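PDB 2WB7: PT26-6P from Thermococcus sp., which is of unknown function but is encoded by a family of mobile extrachromosomal elements of Euryarchaea and combines immunoglobulin-like domains with a helical one. Local coordinates for residues S110-G115 with D120-V125. Sequence-based numbering, arbitrary orientation.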
loop_
_atom_site.group_PDB
_atom_site.type_symbol
_atom_site.label_atom_id
_atom_site.label_comp_id
_atom_site.label_asym_id
_atom_site.label_seq_id
_atom_site.Cartn_x
_atom_site.Cartn_y
_atom_site.Cartn_z
ATOM N N SER A 110 17.282 -5.013 36.919
ATOM C CA SER A 110 18.242 -3.959 36.575
ATOM C C SER A 110 17.560 -2.710 36.046
ATOM O O SER A 110 18.045 -1.596 36.220
ATOM C CB SER A 110 19.221 -4.448 35.505
ATOM O OG SER A 110 20.209 -5.312 36.047
ATOM N N THR A 111 16.444 -2.906 35.361
ATOM C CA THR A 111 15.760 -1.810 34.689
ATOM C C THR A 111 15.162 -0.865 35.708
ATOM O O THR A 111 14.976 0.319 35.449
ATOM C CB THR A 111 14.606 -2.338 33.816
ATOM O OG1 THR A 111 15.104 -3.328 32.902
ATOM C CG2 THR A 111 13.945 -1.196 33.038
ATOM N N PHE A 112 14.845 -1.406 36.873
ATOM C CA PHE A 112 14.069 -0.653 37.837
ATOM C C PHE A 112 14.870 -0.159 39.027
ATOM O O PHE A 112 15.955 -0.657 39.323
ATOM C CB PHE A 112 12.861 -1.464 38.278
ATOM C CG PHE A 112 12.000 -1.892 37.142
ATOM C CD1 PHE A 112 11.987 -3.212 36.727
ATOM C CD2 PHE A 112 11.230 -0.967 36.462
ATOM C CE1 PHE A 112 11.202 -3.606 35.660
ATOM C CE2 PHE A 112 10.438 -1.350 35.402
ATOM C CZ PHE A 112 10.424 -2.674 34.995
ATOM N N ARG A 113 14.302 0.840 39.696
ATOM C CA ARG A 113 14.907 1.530 40.827
ATOM C C ARG A 113 15.209 0.596 41.988
ATOM O O ARG A 113 14.314 -0.078 42.503
ATOM C CB ARG A 113 13.949 2.622 41.277
ATOM C CG ARG A 113 14.468 3.543 42.324
ATOM C CD ARG A 113 13.781 4.888 42.146
ATOM N NE ARG A 113 14.274 5.566 40.945
ATOM C CZ ARG A 113 13.651 6.568 40.326
ATOM N NH1 ARG A 113 12.486 7.013 40.772
ATOM N NH2 ARG A 113 14.193 7.114 39.246
ATOM N N GLN A 114 16.479 0.560 42.388
ATOM C CA GLN A 114 16.947 -0.284 43.495
ATOM C C GLN A 114 16.074 -0.156 44.738
ATOM O O GLN A 114 15.728 -1.159 45.376
ATOM C CB GLN A 114 18.381 0.091 43.875
ATOM C CG GLN A 114 19.334 0.282 42.702
ATOM C CD GLN A 114 19.743 -1.038 42.096
ATOM O OE1 GLN A 114 18.908 -1.930 41.915
ATOM N NE2 GLN A 114 21.034 -1.180 41.785
ATOM N N GLY A 115 15.738 1.084 45.086
ATOM C CA GLY A 115 14.997 1.368 46.303
ATOM C C GLY A 115 13.515 1.049 46.248
ATOM O O GLY A 115 12.817 1.177 47.253
ATOM N N ASP A 120 3.843 6.498 42.442
ATOM C CA ASP A 120 4.639 6.789 41.252
ATOM C C ASP A 120 4.032 6.221 39.977
ATOM O O ASP A 120 3.085 5.428 40.026
ATOM C CB ASP A 120 6.040 6.217 41.410
ATOM C CG ASP A 120 7.084 7.135 40.856
ATOM O OD1 ASP A 120 6.683 8.035 40.073
ATOM O OD2 ASP A 120 8.278 6.975 41.208
ATOM N N THR A 121 4.586 6.620 38.833
ATOM C CA THR A 121 4.116 6.127 37.540
ATOM C C THR A 121 5.269 5.760 36.632
ATOM O O THR A 121 6.212 6.525 36.471
ATOM C CB THR A 121 3.257 7.153 36.819
ATOM O OG1 THR A 121 2.014 7.286 37.501
ATOM C CG2 THR A 121 2.993 6.687 35.416
ATOM N N LEU A 122 5.188 4.580 36.036
ATOM C CA LEU A 122 6.267 4.074 35.198
ATOM C C LEU A 122 5.784 3.780 33.780
ATOM O O LEU A 122 4.759 3.132 33.590
ATOM C CB LEU A 122 6.852 2.807 35.818
ATOM C CG LEU A 122 7.354 3.003 37.247
ATOM C CD1 LEU A 122 8.107 1.776 37.739
ATOM C CD2 LEU A 122 8.230 4.258 37.301
ATOM N N ASP A 123 6.538 4.256 32.793
ATOM C CA ASP A 123 6.195 4.067 31.389
ATOM C C ASP A 123 7.198 3.155 30.716
ATOM O O ASP A 123 8.367 3.485 30.616
ATOM C CB ASP A 123 6.176 5.411 30.653
ATOM C CG ASP A 123 4.949 6.258 30.994
ATOM O OD1 ASP A 123 3.940 5.699 31.498
ATOM O OD2 ASP A 123 5.001 7.490 30.745
ATOM N N LEU A 124 6.733 2.006 30.252
ATOM C CA LEU A 124 7.563 1.105 29.466
ATOM C C LEU A 124 7.170 1.129 27.986
ATOM O O LEU A 124 5.980 1.118 27.641
ATOM C CB LEU A 124 7.439 -0.318 30.006
ATOM C CG LEU A 124 8.000 -0.599 31.398
ATOM C CD1 LEU A 124 7.527 -1.973 31.842
ATOM C CD2 LEU A 124 9.529 -0.520 31.416
ATOM N N VAL A 125 8.168 1.152 27.109
ATOM C CA VAL A 125 7.881 1.156 25.677
ATOM C C VAL A 125 8.527 -0.022 24.966
ATOM O O VAL A 125 9.709 -0.323 25.170
ATOM C CB VAL A 125 8.286 2.483 25.003
ATOM C CG1 VAL A 125 8.039 2.411 23.536
ATOM C CG2 VAL A 125 7.477 3.631 25.598
#
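Asp120, whose carboxylate reaches out toward Arg113, is held by its own strand: OD1 of Asp120 accepts a hydrogen bond of 2.8 Å from Thr121 N, the N-H coming to the anti side of OD1, tilted 33° from the carboxylate plane. The other oxygen, OD2, is the one nearer the arginine, with NH1 of Arg113 4.2 Å from OD2 of Asp120. This is too long for a salt bridge, so any attraction between the two charges is probably a loose one. Deeper in, the contact is apolar. One side of the Phe112 ring meets the ends of two leucines that lie two residues apart on the strand, its CE2 4.2 Å from CD2 of Leu124 and its CD2 4.3 Å from CD1 of Leu122. Both methyls approach the ring obliquely, and the side chains of Phe112 and Leu124 cross at about a right angle. With chi1 of -56°, CG of Phe112 sits beside the backbone N and swings the ring toward the strand; CB of Thr111 stands 4.0 Å over one face, nearer its border than its middle. Ile87, Val90 and Trp107 also touch the phenylalanine, while backbone hydrogen bonds to strand 66-75 fix Leu122 and Leu124. No hydrogen bond joins the two segments: an aromatic from the loop after strand 104-108 simply packs against the leucines on the side of strand 120-129 that faces the loop, bridging two sheets as in the core of an immunoglobulin-like beta sandwich.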